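Local coordinates for protein geranyltranstransferase (IspA) (Helicobacter pylori, PDB 3LLW) that probably acts as a magnesium-dependent prenyltransferase of the FPP/GGPP synthase family, joining isoprenoid diphosphates in terpenoid biosynthesis, at residues Ser131-Leu134 with Leu135-Leu139; Leu176-Glu179 with Gln180-Leu184; Arg263-Asn266 with Tyr267-Leu271. All coordinates share one frame; numbering follows the deposited sequence.

Interaction 1 of 3, residues Ser131-Leu134 with Leu135-Leu139; sequences SFEL and LSNAL
A first torsion of -77° sets CG of Asn-137 anti to its own carbonyl carbon, which folds the amide back along the helix until its nitrogen meets the backbone oxygen of Glu-133, one turn earlier. That bond is short and nearly straight, Asn-137 ND2 to Glu-133 O 2.8 Å with an angle of 163° at the hydrogen, and the oxygen lies close to the amide plane. Asn-137 N donates to the same Glu-133 O at 3.0 Å from the opposite face of the carbonyl, so a single residue grips this oxygen with two N-H groups. The Glu-133 side chain, extended, runs alongside the asparagine in the same direction, and its CG lies 3.5 Å from Asn-137 ND2. Ser-136 behaves similarly: chi1 of 63° turns its hydroxyl back over the preceding turn, where OG comes 2.8 Å from Phe-132 O and 3.1 Å from Glu-133 O, with the choice between these acceptors left open. Phe-132 O also takes the ordinary helical bond from Ser-136 N. Both side chains thus turn back on carbonyls of the preceding turn toward the C-terminal end of helix 117-137. On the buried side, CB of Leu-135 packs 3.4 Å from Ser-131 O. Leu-134 and Leu-135 rest on helix 73-94, through Leu-81 and Ser-82, and Leu-135 also meets Ile-149 and Leu-152 of helix 142-156. The helix end thus lies against these two helices of its own chain and also reaches the second subunit, where Phe-132 stacks on its counterpart.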
ATOM      1  N   SER A 131       4.408  -1.675   4.538  1.00 38.82           N
ATOM      2  CA  SER A 131       4.007  -0.823   5.671  1.00 36.41           C
ATOM      3  C   SER A 131       2.695  -1.274   6.287  1.00 39.36           C
ATOM      4  O   SER A 131       2.488  -1.176   7.482  1.00 42.04           O
ATOM      5  CB  SER A 131       3.803   0.613   5.193  1.00 36.64           C
ATOM      6  OG  SER A 131       4.896   1.042   4.411  1.00 46.64           O
ATOM      7  N   PHE A 132       1.806  -1.769   5.441  1.00 43.02           N
ATOM      8  CA  PHE A 132       0.508  -2.220   5.879  1.00 33.86           C
ATOM      9  C   PHE A 132       0.543  -3.638   6.418  1.00 38.10           C
ATOM     10  O   PHE A 132      -0.207  -3.966   7.363  1.00 37.83           O
ATOM     11  CB  PHE A 132      -0.530  -1.952   4.776  1.00 35.56           C
ATOM     12  CG  PHE A 132      -0.578  -0.486   4.375  1.00 35.65           C
ATOM     13  CD1 PHE A 132      -1.209   0.440   5.190  1.00 29.46           C
ATOM     14  CD2 PHE A 132       0.095  -0.022   3.225  1.00 30.63           C
ATOM     15  CE1 PHE A 132      -1.229   1.803   4.864  1.00 28.87           C
ATOM     16  CE2 PHE A 132       0.082   1.347   2.887  1.00 24.91           C
ATOM     17  CZ  PHE A 132      -0.593   2.258   3.702  1.00 35.65           C
ATOM     18  N   GLU A 133       1.456  -4.450   5.888  1.00 31.65           N
ATOM     19  CA  GLU A 133       1.716  -5.786   6.422  1.00 40.87           C
ATOM     20  C   GLU A 133       2.340  -5.706   7.801  1.00 43.38           C
ATOM     21  O   GLU A 133       1.900  -6.410   8.710  1.00 51.73           O
ATOM     22  CB  GLU A 133       2.598  -6.626   5.494  1.00 48.58           C
ATOM     23  CG  GLU A 133       2.688  -8.111   5.912  1.00 55.28           C
ATOM     24  CD  GLU A 133       3.447  -8.996   4.920  1.00 57.12           C
ATOM     25  OE1 GLU A 133       4.190  -8.471   4.053  1.00 59.38           O
ATOM     26  OE2 GLU A 133       3.294 -10.233   5.018  1.00 70.00           O
ATOM     27  N   LEU A 134       3.326  -4.825   7.964  1.00 37.25           N
ATOM     28  CA  LEU A 134       3.958  -4.594   9.270  1.00 40.15           C
ATOM     29  C   LEU A 134       2.929  -4.157  10.305  1.00 41.04           C
ATOM     30  O   LEU A 134       2.865  -4.719  11.397  1.00 44.11           O
ATOM     31  CB  LEU A 134       5.069  -3.539   9.184  1.00 40.14           C
ATOM     32  CG  LEU A 134       6.454  -3.933   8.648  1.00 47.75           C
ATOM     33  CD1 LEU A 134       7.277  -2.685   8.425  1.00 44.62           C
ATOM     34  CD2 LEU A 134       7.205  -4.926   9.570  1.00 41.84           C
ATOM     35  N   LEU A 135       2.117  -3.173   9.934  1.00 42.84           N
ATOM     36  CA  LEU A 135       1.108  -2.595  10.837  1.00 45.15           C
ATOM     37  C   LEU A 135       0.076  -3.638  11.260  1.00 39.49           C
ATOM     38  O   LEU A 135      -0.187  -3.801  12.441  1.00 51.25           O
ATOM     39  CB  LEU A 135       0.436  -1.422  10.134  1.00 42.53           C
ATOM     40  CG  LEU A 135       0.248  -0.072  10.802  1.00 52.23           C
ATOM     41  CD1 LEU A 135       1.433   0.266  11.643  1.00 54.74           C
ATOM     42  CD2 LEU A 135       0.045   0.994   9.735  1.00 46.69           C
ATOM     43  N   SER A 136      -0.458  -4.377  10.286  1.00 43.51           N
ATOM     44  CA  SER A 136      -1.467  -5.409  10.518  1.00 40.20           C
ATOM     45  C   SER A 136      -0.961  -6.626  11.299  1.00 44.95           C
ATOM     46  O   SER A 136      -1.749  -7.314  11.964  1.00 50.36           O
ATOM     47  CB  SER A 136      -2.139  -5.834   9.206  1.00 35.17           C
ATOM     48  OG  SER A 136      -1.197  -6.416   8.315  1.00 47.30           O
ATOM     49  N   ASN A 137       0.345  -6.870  11.251  1.00 47.03           N
ATOM     50  CA  ASN A 137       0.956  -7.931  12.061  1.00 48.04           C
ATOM     51  C   ASN A 137       1.487  -7.522  13.453  1.00 48.27           C
ATOM     52  O   ASN A 137       1.953  -8.370  14.216  1.00 54.06           O
ATOM     53  CB  ASN A 137       2.028  -8.656  11.250  1.00 47.08           C
ATOM     54  CG  ASN A 137       1.425  -9.620  10.241  1.00 54.73           C
ATOM     55  OD1 ASN A 137       1.051 -10.738  10.589  1.00 63.10           O
ATOM     56  ND2 ASN A 137       1.309  -9.182   8.989  1.00 49.75           N
ATOM     57  N   ALA A 138       1.418  -6.232  13.777  1.00 44.04           N
ATOM     58  CA  ALA A 138       1.737  -5.748  15.121  1.00 46.52           C
ATOM     59  C   ALA A 138       0.656  -6.182  16.116  1.00 49.06           C
ATOM     60  O   ALA A 138      -0.532  -6.030  15.851  1.00 57.73           O
ATOM     61  CB  ALA A 138       1.894  -4.224  15.123  1.00 41.26           C
ATOM     62  N   LEU A 139       1.079  -6.711  17.260  1.00 57.93           N
ATOM     63  CA  LEU A 139       0.165  -7.335  18.224  1.00 60.45           C
ATOM     64  C   LEU A 139      -0.406  -6.367  19.258  1.00 60.24           C
ATOM     65  O   LEU A 139      -0.061  -6.440  20.441  1.00 63.79           O
ATOM     66  CB  LEU A 139       0.859  -8.498  18.946  1.00 58.49           C
ATOM     67  CG  LEU A 139       1.504  -9.635  18.155  1.00 66.05           C
ATOM     68  CD1 LEU A 139       2.124 -10.625  19.131  1.00 67.21           C
ATOM     69  CD2 LEU A 139       0.509 -10.332  17.219  1.00 62.79           C
TER

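Interaction 2 of 3, residues Leu176-Glu179 with Gln180-Leu184; sequences LNLE and QLTFL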
ATOM      1  N   LEU A 176       5.238  28.929  -8.018  1.00 41.67           N
ATOM      2  CA  LEU A 176       3.932  28.756  -7.391  1.00 42.82           C
ATOM      3  C   LEU A 176       3.661  29.951  -6.483  1.00 42.67           C
ATOM      4  O   LEU A 176       4.597  30.535  -5.949  1.00 45.42           O
ATOM      5  CB  LEU A 176       3.922  27.460  -6.581  1.00 35.59           C
ATOM      6  CG  LEU A 176       4.083  26.146  -7.356  1.00 37.73           C
ATOM      7  CD1 LEU A 176       4.247  25.014  -6.394  1.00 38.78           C
ATOM      8  CD2 LEU A 176       2.936  25.864  -8.311  1.00 35.50           C
ATOM      9  N   ASN A 177       2.391  30.329  -6.312  1.00 48.01           N
ATOM     10  CA  ASN A 177       2.066  31.355  -5.330  1.00 44.92           C
ATOM     11  C   ASN A 177       2.175  30.774  -3.927  1.00 43.17           C
ATOM     12  O   ASN A 177       2.358  29.564  -3.777  1.00 42.91           O
ATOM     13  CB  ASN A 177       0.707  32.042  -5.595  1.00 44.53           C
ATOM     14  CG  ASN A 177      -0.505  31.117  -5.422  1.00 41.20           C
ATOM     15  OD1 ASN A 177      -0.578  30.310  -4.504  1.00 41.51           O
ATOM     16  ND2 ASN A 177      -1.490  31.282  -6.294  1.00 37.81           N
ATOM     17  N   LEU A 178       2.057  31.636  -2.922  1.00 46.00           N
ATOM     18  CA  LEU A 178       2.064  31.251  -1.506  1.00 51.29           C
ATOM     19  C   LEU A 178       1.069  30.171  -1.125  1.00 49.27           C
ATOM     20  O   LEU A 178       1.427  29.225  -0.427  1.00 55.39           O
ATOM     21  CB  LEU A 178       1.833  32.480  -0.606  1.00 53.01           C
ATOM     22  CG  LEU A 178       1.970  32.251   0.905  1.00 55.16           C
ATOM     23  CD1 LEU A 178       3.425  31.990   1.251  1.00 49.84           C
ATOM     24  CD2 LEU A 178       1.400  33.411   1.721  1.00 58.61           C
ATOM     25  N   GLU A 179      -0.174  30.317  -1.566  1.00 47.82           N
ATOM     26  CA  GLU A 179      -1.225  29.369  -1.217  1.00 52.37           C
ATOM     27  C   GLU A 179      -0.924  27.989  -1.794  1.00 49.47           C
ATOM     28  O   GLU A 179      -1.106  26.963  -1.133  1.00 39.63           O
ATOM     29  CB  GLU A 179      -2.574  29.858  -1.747  1.00 53.08           C
ATOM     30  CG  GLU A 179      -3.760  28.925  -1.440  1.00 67.77           C
ATOM     31  CD  GLU A 179      -5.121  29.542  -1.781  1.00 74.47           C
ATOM     32  OE1 GLU A 179      -5.296  30.775  -1.598  1.00 90.80           O
ATOM     33  OE2 GLU A 179      -6.021  28.789  -2.222  1.00 84.43           O
ATOM     34  N   GLN A 180      -0.440  27.963  -3.029  1.00 42.55           N
ATOM     35  CA  GLN A 180      -0.262  26.690  -3.667  1.00 45.45           C
ATOM     36  C   GLN A 180       1.021  26.004  -3.187  1.00 42.31           C
ATOM     37  O   GLN A 180       1.029  24.784  -2.994  1.00 38.52           O
ATOM     38  CB  GLN A 180      -0.517  26.764  -5.185  1.00 44.64           C
ATOM     39  CG  GLN A 180       0.400  27.575  -6.016  1.00 54.32           C
ATOM     40  CD  GLN A 180      -0.240  28.048  -7.318  1.00 51.14           C
ATOM     41  OE1 GLN A 180       0.308  28.913  -7.987  1.00 54.84           O
ATOM     42  NE2 GLN A 180      -1.405  27.497  -7.671  1.00 46.35           N
ATOM     43  N   LEU A 181       2.040  26.804  -2.868  1.00 45.35           N
ATOM     44  CA  LEU A 181       3.285  26.299  -2.279  1.00 46.00           C
ATOM     45  C   LEU A 181       3.114  25.749  -0.856  1.00 50.11           C
ATOM     46  O   LEU A 181       3.740  24.748  -0.497  1.00 53.73           O
ATOM     47  CB  LEU A 181       4.375  27.364  -2.308  1.00 43.67           C
ATOM     48  CG  LEU A 181       5.807  26.944  -1.941  1.00 57.57           C
ATOM     49  CD1 LEU A 181       6.340  25.732  -2.769  1.00 39.80           C
ATOM     50  CD2 LEU A 181       6.735  28.147  -2.046  1.00 46.66           C
ATOM     51  N   THR A 182       2.263  26.392  -0.059  1.00 46.36           N
ATOM     52  CA  THR A 182       1.936  25.898   1.280  1.00 39.97           C
ATOM     53  C   THR A 182       1.145  24.593   1.172  1.00 38.81           C
ATOM     54  O   THR A 182       1.341  23.669   1.961  1.00 44.64           O
ATOM     55  CB  THR A 182       1.131  26.956   2.107  1.00 43.84           C
ATOM     56  OG1 THR A 182       1.798  28.223   2.066  1.00 41.87           O
ATOM     57  CG2 THR A 182       1.023  26.550   3.549  1.00 36.72           C
ATOM     58  N   PHE A 183       0.260  24.523   0.182  1.00 36.89           N
ATOM     59  CA  PHE A 183      -0.529  23.334  -0.095  1.00 35.93           C
ATOM     60  C   PHE A 183       0.362  22.177  -0.544  1.00 36.04           C
ATOM     61  O   PHE A 183       0.183  21.052  -0.114  1.00 36.11           O
ATOM     62  CB  PHE A 183      -1.555  23.659  -1.184  1.00 38.57           C
ATOM     63  CG  PHE A 183      -2.522  22.551  -1.470  1.00 47.26           C
ATOM     64  CD1 PHE A 183      -2.203  21.539  -2.385  1.00 48.98           C
ATOM     65  CD2 PHE A 183      -3.770  22.538  -0.869  1.00 33.91           C
ATOM     66  CE1 PHE A 183      -3.102  20.507  -2.658  1.00 46.11           C
ATOM     67  CE2 PHE A 183      -4.685  21.516  -1.151  1.00 42.57           C
ATOM     68  CZ  PHE A 183      -4.342  20.497  -2.043  1.00 38.10           C
ATOM     69  N   LEU A 184       1.302  22.449  -1.440  1.00 35.84           N
ATOM     70  CA  LEU A 184       2.188  21.401  -1.893  1.00 33.54           C
ATOM     71  C   LEU A 184       2.919  20.807  -0.701  1.00 30.25           C
ATOM     72  O   LEU A 184       2.908  19.584  -0.511  1.00 35.01           O
ATOM     73  CB  LEU A 184       3.110  21.921  -3.013  1.00 36.73           C
ATOM     74  CG  LEU A 184       4.560  21.534  -3.312  1.00 47.50           C
ATOM     75  CD1 LEU A 184       4.948  20.124  -2.977  1.00 47.15           C
ATOM     76  CD2 LEU A 184       4.789  21.783  -4.803  1.00 45.35           C
TER
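Extended backbone at Leu-176 and Asn-177 turns into helix 178-204 at Leu-178, and the junction is closed by a capping box between Asn-177, the N-cap residue, and Gln-180. Asn-177 O starts the helical ladder with a 2.9 Å bond from Leu-181 N. The box itself is reciprocal. Asn-177 OD1 receives Gln-180 N at 2.8 Å, the donor lying nearly in line with the side-chain C=O, while Gln-180 OE1 receives Asn-177 N at 3.0 Å in an almost straight bond (175°). Both residues place CG between backbone N and carbonyl carbon, with chi1 near 65°, which turns their amides back onto each other's backbone. The two amide planes also stack, only 6° from parallel, though the side chains cross at about a right angle.

Next to Gln-180, Leu-176 folds its branches against the first turn. Its CB lies 3.6 Å from Gln-180 CG, so that this CG sits between the Asn-177 amide and Leu-176. CD1 of Leu-176 reaches on to CD2 of Leu-184, also at 3.6 Å, the side chains crossing roughly at right angles. Leu-181 and Leu-184 pack on Asn-253, and Leu-178 and Leu-181 on Phe-255 and Leu-258 of helix 255-259. Phe-32 of the second subunit touches Leu-176 and Gln-180. One turn into the helix, Thr-182 supplies two donors to Leu-178 O from opposite faces of that carbonyl: its backbone N, and its hydroxyl OG1 at 2.7 Å.

Interaction 3 of 3, residues Arg263-Asn266 with Tyr267-Leu271; sequences RANN and YAQTL
Gln-269 lays CG and its amide over the backbone oxygen of Asn-265 one turn earlier, within the regular alpha-helix 261-279 of this mainly helical prenyl-synthase fold. CG of Gln-269 comes to 3.2 Å from Asn-265 O. A bend at chi2 (-43°) curls the chain back, so that Gln-269 NE2 reaches Asn-265 O at 3.3 Å, a weak bond that supplements the helical one from Gln-269 N. The amide of Asn-265 itself is engaged in the other direction, where ND2 donates to Leu-261 O.

On another side of the helix Tyr-267 sets its CB against two carbonyls, 3.4 Å from Arg-263 O and slightly farther from Ala-264 O. With chi1 of -174° the ring leads away from 263-266, and CD1 of Leu-271 covers one of its faces near the rim, 3.6 Å above the ring plane. Tyr-267 packs on Leu-224 and Val-228 of helix 209-236 and on Leu-259, while Ala-268 and Asn-265 meet Ile-232 of the same long helix. Ala-264 rests on Val-256 of helix 255-259. These residues join helix 261-279 to helices 209-236 and 255-259, with Gln-269 and Asn-266 on exposed parts of its surface. There Asn-266 and Thr-270 meet lightly at an oblique angle, ND2 of Asn-266 lying 3.9 Å from the methyl CG2 of Thr-270.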
ATOM      1  N   ARG A 263      13.961  36.658   3.739  1.00 63.91           N
ATOM      2  CA  ARG A 263      12.571  36.535   4.167  1.00 61.88           C
ATOM      3  C   ARG A 263      12.171  35.102   4.501  1.00 58.43           C
ATOM      4  O   ARG A 263      11.343  34.893   5.392  1.00 59.26           O
ATOM      5  CB  ARG A 263      11.624  37.091   3.111  1.00 64.36           C
ATOM      6  CG  ARG A 263      11.578  38.605   3.006  1.00 73.58           C
ATOM      7  CD  ARG A 263      10.429  39.008   2.087  1.00 92.23           C
ATOM      8  NE  ARG A 263      10.679  40.262   1.378  1.00101.96           N
ATOM      9  CZ  ARG A 263      10.057  40.629   0.260  1.00107.75           C
ATOM     10  NH1 ARG A 263      10.357  41.787  -0.315  1.00110.63           N
ATOM     11  NH2 ARG A 263       9.141  39.840  -0.290  1.00109.20           N
ATOM     12  N   ALA A 264      12.751  34.124   3.796  1.00 54.62           N
ATOM     13  CA  ALA A 264      12.543  32.705   4.141  1.00 55.39           C
ATOM     14  C   ALA A 264      13.134  32.395   5.509  1.00 55.90           C
ATOM     15  O   ALA A 264      12.504  31.702   6.323  1.00 53.35           O
ATOM     16  CB  ALA A 264      13.126  31.776   3.081  1.00 56.11           C
ATOM     17  N   ASN A 265      14.331  32.932   5.765  1.00 57.13           N
ATOM     18  CA  ASN A 265      14.958  32.802   7.073  1.00 58.65           C
ATOM     19  C   ASN A 265      14.117  33.390   8.193  1.00 59.29           C
ATOM     20  O   ASN A 265      13.966  32.753   9.230  1.00 60.19           O
ATOM     21  CB  ASN A 265      16.364  33.397   7.086  1.00 63.61           C
ATOM     22  CG  ASN A 265      17.438  32.353   6.826  1.00 70.42           C
ATOM     23  OD1 ASN A 265      17.656  31.444   7.640  1.00 69.34           O
ATOM     24  ND2 ASN A 265      18.117  32.478   5.689  1.00 61.38           N
ATOM     25  N   ASN A 266      13.549  34.577   7.968  1.00 58.19           N
ATOM     26  CA  ASN A 266      12.698  35.215   8.972  1.00 59.29           C
ATOM     27  C   ASN A 266      11.401  34.470   9.243  1.00 54.69           C
ATOM     28  O   ASN A 266      10.990  34.334  10.397  1.00 56.83           O
ATOM     29  CB  ASN A 266      12.379  36.662   8.614  1.00 66.42           C
ATOM     30  CG  ASN A 266      11.655  37.384   9.747  1.00 77.14           C
ATOM     31  OD1 ASN A 266      12.242  37.658  10.795  1.00 73.50           O
ATOM     32  ND2 ASN A 266      10.371  37.667   9.548  1.00 79.96           N
ATOM     33  N   TYR A 267      10.775  33.983   8.174  1.00 54.83           N
ATOM     34  CA  TYR A 267       9.594  33.121   8.260  1.00 49.84           C
ATOM     35  C   TYR A 267       9.831  31.887   9.122  1.00 49.77           C
ATOM     36  O   TYR A 267       9.026  31.574  10.016  1.00 46.02           O
ATOM     37  CB  TYR A 267       9.152  32.717   6.854  1.00 49.09           C
ATOM     38  CG  TYR A 267       7.857  31.936   6.751  1.00 43.95           C
ATOM     39  CD1 TYR A 267       6.800  32.141   7.649  1.00 44.45           C
ATOM     40  CD2 TYR A 267       7.674  31.011   5.722  1.00 48.69           C
ATOM     41  CE1 TYR A 267       5.613  31.425   7.536  1.00 38.78           C
ATOM     42  CE2 TYR A 267       6.493  30.293   5.601  1.00 43.56           C
ATOM     43  CZ  TYR A 267       5.466  30.512   6.511  1.00 41.76           C
ATOM     44  OH  TYR A 267       4.296  29.815   6.379  1.00 44.88           O
ATOM     45  N   ALA A 268      10.938  31.192   8.865  1.00 51.99           N
ATOM     46  CA  ALA A 268      11.321  30.050   9.690  1.00 53.55           C
ATOM     47  C   ALA A 268      11.357  30.447  11.174  1.00 60.03           C
ATOM     48  O   ALA A 268      10.743  29.771  12.016  1.00 52.43           O
ATOM     49  CB  ALA A 268      12.658  29.486   9.239  1.00 57.41           C
ATOM     50  N   GLN A 269      12.030  31.565  11.470  1.00 60.63           N
ATOM     51  CA  GLN A 269      12.118  32.094  12.838  1.00 61.95           C
ATOM     52  C   GLN A 269      10.767  32.412  13.484  1.00 58.76           C
ATOM     53  O   GLN A 269      10.559  32.088  14.650  1.00 57.87           O
ATOM     54  CB  GLN A 269      13.037  33.325  12.925  1.00 68.34           C
ATOM     55  CG  GLN A 269      14.458  33.187  12.317  1.00 83.85           C
ATOM     56  CD  GLN A 269      15.172  31.867  12.630  1.00 93.90           C
ATOM     57  OE1 GLN A 269      15.215  31.415  13.782  1.00 95.78           O
ATOM     58  NE2 GLN A 269      15.757  31.257  11.597  1.00 91.52           N
ATOM     59  N   THR A 270       9.846  33.030  12.746  1.00 56.50           N
ATOM     60  CA  THR A 270       8.528  33.316  13.334  1.00 57.47           C
ATOM     61  C   THR A 270       7.675  32.053  13.496  1.00 57.26           C
ATOM     62  O   THR A 270       6.929  31.933  14.470  1.00 59.09           O
ATOM     63  CB  THR A 270       7.740  34.454  12.610  1.00 56.26           C
ATOM     64  OG1 THR A 270       7.294  34.014  11.321  1.00 61.44           O
ATOM     65  CG2 THR A 270       8.591  35.715  12.465  1.00 52.98           C
ATOM     66  N   LEU A 271       7.796  31.109  12.561  1.00 56.71           N
ATOM     67  CA  LEU A 271       7.123  29.806  12.695  1.00 55.27           C
ATOM     68  C   LEU A 271       7.658  29.000  13.871  1.00 56.39           C
ATOM     69  O   LEU A 271       6.866  28.456  14.660  1.00 51.26           O
ATOM     70  CB  LEU A 271       7.238  28.977  11.416  1.00 58.98           C
ATOM     71  CG  LEU A 271       6.133  29.078  10.372  1.00 55.89           C
ATOM     72  CD1 LEU A 271       6.514  28.192   9.217  1.00 61.93           C
ATOM     73  CD2 LEU A 271       4.760  28.683  10.933  1.00 57.73           C
TER

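All three are local contacts: interaction 1 near a helix end, interaction 2 at a helix start, interaction 3 within a helix. The centre of interaction 1 is about 34 Å from that of interaction 2 and about 39 Å from that of interaction 3, across the chain's centre from both. Interactions 2 and 3 are neighbours, with centres about 16 Å and nearest atoms about 5 Å apart; helix 255-259 packs against both. Interactions 1 and 2 each touch the second subunit, whereas 263-271 does not. Only interaction 2 approaches Asp-94 and Asp-100, which bind magnesium in a structure of this protein although no metal is bound to this chain here: the Leu-184 side chain is about 10 Å and 11 Å from theirs.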